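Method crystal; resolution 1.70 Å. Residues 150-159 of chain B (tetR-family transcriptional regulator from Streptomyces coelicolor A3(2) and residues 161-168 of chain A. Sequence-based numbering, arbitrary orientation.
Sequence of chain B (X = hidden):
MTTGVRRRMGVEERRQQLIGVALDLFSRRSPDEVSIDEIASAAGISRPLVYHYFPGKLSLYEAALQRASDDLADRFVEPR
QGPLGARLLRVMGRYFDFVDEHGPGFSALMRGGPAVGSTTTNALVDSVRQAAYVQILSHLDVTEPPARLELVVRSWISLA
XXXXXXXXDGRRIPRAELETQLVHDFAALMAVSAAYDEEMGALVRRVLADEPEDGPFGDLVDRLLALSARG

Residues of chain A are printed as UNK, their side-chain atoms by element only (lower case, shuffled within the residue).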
ATOM      1  N   GLU B 150       6.646   9.574  10.670  1.00 16.51           N
ATOM      2  CA  GLU B 150       6.891   9.318   9.268  1.00 16.88           C
ATOM      3  C   GLU B 150       6.199   8.035   8.801  1.00 16.10           C
ATOM      4  O   GLU B 150       5.586   8.024   7.738  1.00 16.52           O
ATOM      5  CB  GLU B 150       8.386   9.260   8.952  1.00 17.46           C
ATOM      6  CG  GLU B 150       8.643   8.784   7.526  1.00 21.12           C
ATOM      7  CD  GLU B 150      10.040   9.043   7.058  1.00 26.87           C
ATOM      8  OE1 GLU B 150      10.895   9.362   7.918  1.00 27.00           O
ATOM      9  OE2 GLU B 150      10.266   8.923   5.819  1.00 27.00           O
ATOM     10  N   LEU B 151       6.332   6.945   9.561  1.00 15.95           N
ATOM     11  CA  LEU B 151       5.726   5.697   9.145  1.00 17.29           C
ATOM     12  C   LEU B 151       4.199   5.811   9.119  1.00 17.24           C
ATOM     13  O   LEU B 151       3.576   5.342   8.181  1.00 17.50           O
ATOM     14  CB  LEU B 151       6.216   4.530  10.012  1.00 17.67           C
ATOM     15  CG  LEU B 151       5.784   3.129   9.543  1.00 17.99           C
ATOM     16  CD1 LEU B 151       6.853   2.101   9.896  1.00 19.53           C
ATOM     17  CD2 LEU B 151       4.446   2.789  10.178  1.00 16.10           C
ATOM     18  N   VAL B 152       3.598   6.452  10.119  1.00 16.67           N
ATOM     19  CA  VAL B 152       2.145   6.619  10.112  1.00 17.12           C
ATOM     20  C   VAL B 152       1.692   7.409   8.874  1.00 16.97           C
ATOM     21  O   VAL B 152       0.755   6.980   8.163  1.00 16.91           O
ATOM     22  CB  VAL B 152       1.636   7.257  11.399  1.00 17.75           C
ATOM     23  CG1 VAL B 152       0.200   7.776  11.186  1.00 18.39           C
ATOM     24  CG2 VAL B 152       1.724   6.234  12.555  1.00 18.20           C
ATOM     25  N   VAL B 153       2.378   8.508   8.581  1.00 15.69           N
ATOM     26  CA  VAL B 153       1.951   9.367   7.464  1.00 16.01           C
ATOM     27  C   VAL B 153       2.126   8.636   6.135  1.00 15.67           C
ATOM     28  O   VAL B 153       1.181   8.577   5.336  1.00 15.08           O
ATOM     29  CB  VAL B 153       2.643  10.738   7.476  1.00 15.88           C
ATOM     30  CG1 VAL B 153       2.223  11.568   6.228  1.00 16.14           C
ATOM     31  CG2 VAL B 153       2.286  11.512   8.772  1.00 15.17           C
ATOM     32  N   ARG B 154       3.308   8.048   5.911  1.00 15.20           N
ATOM     33  CA  ARG B 154       3.555   7.340   4.652  1.00 14.71           C
ATOM     34  C   ARG B 154       2.631   6.125   4.487  1.00 15.58           C
ATOM     35  O   ARG B 154       2.140   5.844   3.354  1.00 16.49           O
ATOM     36  CB  ARG B 154       5.040   7.011   4.506  1.00 15.39           C
ATOM     37  CG  ARG B 154       5.945   8.273   4.520  1.00 16.87           C
ATOM     38  CD  ARG B 154       7.231   7.919   3.830  1.00 20.79           C
ATOM     39  NE  ARG B 154       8.215   9.001   3.814  1.00 20.91           N
ATOM     40  CZ  ARG B 154       8.321   9.913   2.847  1.00 22.68           C
ATOM     41  NH1 ARG B 154       7.461   9.942   1.818  1.00 23.72           N
ATOM     42  NH2 ARG B 154       9.279  10.825   2.932  1.00 24.22           N
ATOM     43  N   SER B 155       2.339   5.439   5.600  1.00 15.13           N
ATOM     44  CA  SER B 155       1.504   4.236   5.542  1.00 16.32           C
ATOM     45  C   SER B 155       0.067   4.671   5.249  1.00 15.04           C
ATOM     46  O   SER B 155      -0.643   4.012   4.481  1.00 15.62           O
ATOM     47  CB  SER B 155       1.582   3.401   6.820  1.00 15.67           C
ATOM     48  OG  SER B 155       0.924   4.032   7.876  1.00 18.24           O
ATOM     49  N   TRP B 156      -0.319   5.824   5.776  1.00 15.72           N
ATOM     50  CA  TRP B 156      -1.673   6.348   5.465  1.00 15.46           C
ATOM     51  C   TRP B 156      -1.803   6.735   3.986  1.00 15.64           C
ATOM     52  O   TRP B 156      -2.822   6.475   3.341  1.00 14.56           O
ATOM     53  CB  TRP B 156      -2.061   7.522   6.371  1.00 15.80           C
ATOM     54  CG  TRP B 156      -3.390   8.035   6.031  1.00 14.06           C
ATOM     55  CD1 TRP B 156      -4.613   7.597   6.502  1.00 16.85           C
ATOM     56  CD2 TRP B 156      -3.669   9.059   5.066  1.00 14.71           C
ATOM     57  NE1 TRP B 156      -5.632   8.348   5.914  1.00 17.13           N
ATOM     58  CE2 TRP B 156      -5.074   9.223   5.015  1.00 16.07           C
ATOM     59  CE3 TRP B 156      -2.857   9.857   4.246  1.00 15.86           C
ATOM     60  CZ2 TRP B 156      -5.685  10.172   4.171  1.00 16.20           C
ATOM     61  CZ3 TRP B 156      -3.472  10.820   3.393  1.00 16.72           C
ATOM     62  CH2 TRP B 156      -4.868  10.961   3.383  1.00 15.81           C
ATOM     63  N   ILE B 157      -0.760   7.343   3.451  1.00 14.99           N
ATOM     64  CA  ILE B 157      -0.746   7.689   2.014  1.00 15.83           C
ATOM     65  C   ILE B 157      -0.974   6.400   1.198  1.00 15.53           C
ATOM     66  O   ILE B 157      -1.791   6.374   0.289  1.00 16.45           O
ATOM     67  CB  ILE B 157       0.547   8.414   1.634  1.00 15.83           C
ATOM     68  CG1 ILE B 157       0.549   9.861   2.212  1.00 16.91           C
ATOM     69  CG2 ILE B 157       0.706   8.534   0.119  1.00 16.33           C
ATOM     70  CD1 ILE B 157       1.964  10.492   2.278  1.00 15.75           C
ATOM     71  N   SER B 158      -0.298   5.316   1.567  1.00 16.15           N
ATOM     72  CA  SER B 158      -0.517   4.034   0.875  1.00 16.81           C
ATOM     73  C   SER B 158      -1.966   3.554   1.023  1.00 16.02           C
ATOM     74  O   SER B 158      -2.540   3.019   0.070  1.00 16.63           O
ATOM     75  CB  SER B 158       0.439   2.938   1.363  1.00 18.22           C
ATOM     76  OG  SER B 158       1.800   3.346   1.189  1.00 21.07           O
ATOM     77  N   LEU B 159      -2.518   3.712   2.238  1.00 15.12           N
ATOM     78  CA  LEU B 159      -3.902   3.348   2.536  1.00 15.38           C
ATOM     79  C   LEU B 159      -4.872   4.154   1.628  1.00 15.64           C
ATOM     80  O   LEU B 159      -5.853   3.611   1.087  1.00 15.91           O
ATOM     81  CB  LEU B 159      -4.211   3.650   4.009  1.00 15.88           C
ATOM     82  CG  LEU B 159      -5.614   3.185   4.454  1.00 16.20           C
ATOM     83  CD1 LEU B 159      -5.622   1.682   4.549  1.00 19.36           C
ATOM     84  CD2 LEU B 159      -5.909   3.731   5.814  1.00 16.73           C
TER
ATOM     85  N   UNK A 161       1.912  -4.235   3.766  1.00 15.14           N
ATOM     86  CA  UNK A 161       3.032  -4.126   2.812  1.00 15.36           C
ATOM     87  C   UNK A 161       3.830  -2.829   3.053  1.00 15.27           C
ATOM     88  O   UNK A 161       5.066  -2.814   3.172  1.00 15.53           O
ATOM     89  o   UNK A 161       1.798  -4.437  -1.279  1.00 26.95           O
ATOM     90  o   UNK A 161       0.440  -6.084  -0.801  1.00 30.79           O
ATOM     91  c   UNK A 161       2.443  -4.080   1.394  1.00 17.46           C
ATOM     92  c   UNK A 161       1.334  -5.288  -0.492  1.00 25.41           C
ATOM     93  c   UNK A 161       1.885  -5.370   0.952  1.00 22.01           C
ATOM     94  N   UNK A 162       3.123  -1.707   3.134  1.00 14.70           N
ATOM     95  CA  UNK A 162       3.772  -0.420   3.317  1.00 14.52           C
ATOM     96  C   UNK A 162       4.556  -0.353   4.625  1.00 14.89           C
ATOM     97  O   UNK A 162       5.679   0.150   4.681  1.00 15.01           O
ATOM     98  o   UNK A 162       3.365   1.939   3.346  1.00 21.17           O
ATOM     99  c   UNK A 162       2.715   0.677   3.313  1.00 16.38           C
ATOM    100  N   UNK A 163       3.925  -0.846   5.686  1.00 14.20           N
ATOM    101  CA  UNK A 163       4.525  -0.835   7.013  1.00 13.86           C
ATOM    102  C   UNK A 163       5.837  -1.625   6.996  1.00 14.35           C
ATOM    103  O   UNK A 163       6.846  -1.155   7.538  1.00 14.70           O
ATOM    104  c   UNK A 163       4.196  -1.487   9.439  1.00 13.90           C
ATOM    105  o   UNK A 163       2.439  -0.444   8.185  1.00 14.49           O
ATOM    106  c   UNK A 163       3.544  -1.363   8.072  1.00 14.33           C
ATOM    107  N   UNK A 164       5.824  -2.816   6.398  1.00 14.24           N
ATOM    108  CA  UNK A 164       7.046  -3.630   6.353  1.00 15.13           C
ATOM    109  C   UNK A 164       8.137  -2.929   5.524  1.00 15.59           C
ATOM    110  O   UNK A 164       9.303  -2.913   5.913  1.00 16.78           O
ATOM    111  c   UNK A 164       6.737  -5.024   5.755  1.00 16.88           C
ATOM    112  N   UNK A 165       7.761  -2.311   4.406  1.00 14.71           N
ATOM    113  CA  UNK A 165       8.740  -1.624   3.551  1.00 16.68           C
ATOM    114  C   UNK A 165       9.335  -0.408   4.277  1.00 16.78           C
ATOM    115  O   UNK A 165      10.564  -0.149   4.238  1.00 17.01           O
ATOM    116  c   UNK A 165       9.036  -2.921   0.686  1.00 21.54           C
ATOM    117  c   UNK A 165       7.709  -2.283   1.289  1.00 19.12           C
ATOM    118  c   UNK A 165       8.071  -1.160   2.247  1.00 15.92           C
ATOM    119  c   UNK A 165       6.772  -1.743   0.204  1.00 21.34           C
ATOM    120  N   UNK A 166       8.481   0.323   4.998  1.00 16.62           N
ATOM    121  CA  UNK A 166       8.961   1.480   5.724  1.00 16.54           C
ATOM    122  C   UNK A 166       9.849   1.030   6.882  1.00 17.09           C
ATOM    123  O   UNK A 166      10.822   1.726   7.229  1.00 18.45           O
ATOM    124  c   UNK A 166       7.033   3.043   5.063  1.00 16.08           C
ATOM    125  c   UNK A 166       7.883   4.255   4.523  1.00 20.28           C
ATOM    126  c   UNK A 166       7.775   2.340   6.219  1.00 17.01           C
ATOM    127  c   UNK A 166       5.615   3.494   5.485  1.00 14.23           C
ATOM    128  N   UNK A 167       9.515  -0.127   7.479  1.00 15.33           N
ATOM    129  CA  UNK A 167      10.311  -0.690   8.583  1.00 17.63           C
ATOM    130  C   UNK A 167      11.742  -0.964   8.095  1.00 17.33           C
ATOM    131  O   UNK A 167      12.721  -0.520   8.728  1.00 18.27           O
ATOM    132  c   UNK A 167      11.979  -4.248  11.012  1.00 17.79           C
ATOM    133  c   UNK A 167      11.045  -2.227  11.329  1.00 19.21           C
ATOM    134  n   UNK A 167      11.869  -3.206  11.901  1.00 19.47           N
ATOM    135  c   UNK A 167      11.815  -6.074   8.918  1.00 18.48           C
ATOM    136  c   UNK A 167      11.192  -3.935   9.875  1.00 17.75           C
ATOM    137  c   UNK A 167      12.587  -6.361  10.057  1.00 19.13           C
ATOM    138  c   UNK A 167      11.095  -4.873   8.829  1.00 18.41           C
ATOM    139  c   UNK A 167      12.696  -5.464  11.113  1.00 19.01           C
ATOM    140  c   UNK A 167       9.669  -1.940   9.163  1.00 17.55           C
ATOM    141  c   UNK A 167      10.585  -2.661  10.109  1.00 17.66           C
ATOM    142  N   UNK A 168      11.843  -1.578   6.928  1.00 17.64           N
ATOM    143  CA  UNK A 168      13.162  -1.948   6.351  1.00 18.96           C
ATOM    144  C   UNK A 168      14.088  -0.760   6.102  1.00 19.99           C
ATOM    145  O   UNK A 168      15.332  -0.909   6.104  1.00 20.35           O
ATOM    146  c   UNK A 168      12.504  -4.173   5.186  1.00 18.55           C
ATOM    147  c   UNK A 168      12.971  -2.728   5.073  1.00 18.21           C
ATOM    148  c   UNK A 168      12.206  -4.681   3.790  1.00 18.81           C
ATOM    149  c   UNK A 168      13.586  -5.047   5.850  1.00 20.03           C
TER

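Position 161 of chain A carries three carbons and two oxygens, both oxygens on the last carbon of an unbranched chain. It touches nothing on the chain B stretch. A carboxylate two carbons beyond CB identifies Glu A161, whose oxygens are hydrogen-bonded elsewhere in the structure.

Position 162 has one carbon and one oxygen, the smallest hydroxyl side chain, directed toward chain B. Its oxygen lies 3.0 Å from OG of Ser B158, a hydrogen bond in which either hydroxyl could be the donor; this is Ser A162. Ser A162 OG also comes within 3.7 Å of Ser B155 CA, so the short side chain lies close against the opposing backbone. The CA atoms of Ser A162 and Ser B155 are just 5.6 Å apart, a close approach that small residues permit.

At position 163, CB bears one oxygen and one carbon, and the oxygen sits 4.2 Å from CB of Ser B155, in packing contact. The unequal branches mark Thr A163. Its OG1 hydrogen-bonds to a residue just outside the stretch, so the hydroxyl of this buried residue is satisfied although it finds no hydrogen bond across the contact.

A single carbon at position 164, pointing away from chain B, gives Ala A164, a compact residue suited to a buried place behind the contact.

Position 165 shows four carbons, forked at the second, which do not reach the chain B stretch; it is Leu A165, on which that stretch sets no demand.

Position 166 has the same forked four carbons, now directed toward chain B. Its CB is 3.8 Å from CD1 of Leu B151, while a terminal carbon lies 3.7 Å from CB of Arg B154. This is Leu A166, whose branched hydrocarbon fills the space beside a leucine and the aliphatic base of an arginine; Arg B154 NE is held by Glu B150 OE2 in a 2.9 Å salt bridge.

Position 167 has ten side-chain atoms, one carbon followed by fused five- and six-membered rings containing one nitrogen. Its backbone N is 4.2 Å from CD1 of Leu B151, but the end of the side chain leads away. It can only be Trp A167, its bulk buried beside the contact.

Position 168, again four carbons forked at the second, is out of reach of the chain B stretch and touches a crystal neighbour: Leu A168, likewise unconstrained by that stretch.

The helices run roughly antiparallel, at 144°, with axes 9.2 Å apart at closest approach. Leucine packing at one end and the serine pair at the other bracket the close backbone approach at Ser B155, combining apolar burial with one polar link.

Chain A 161-168: ESTALLWL
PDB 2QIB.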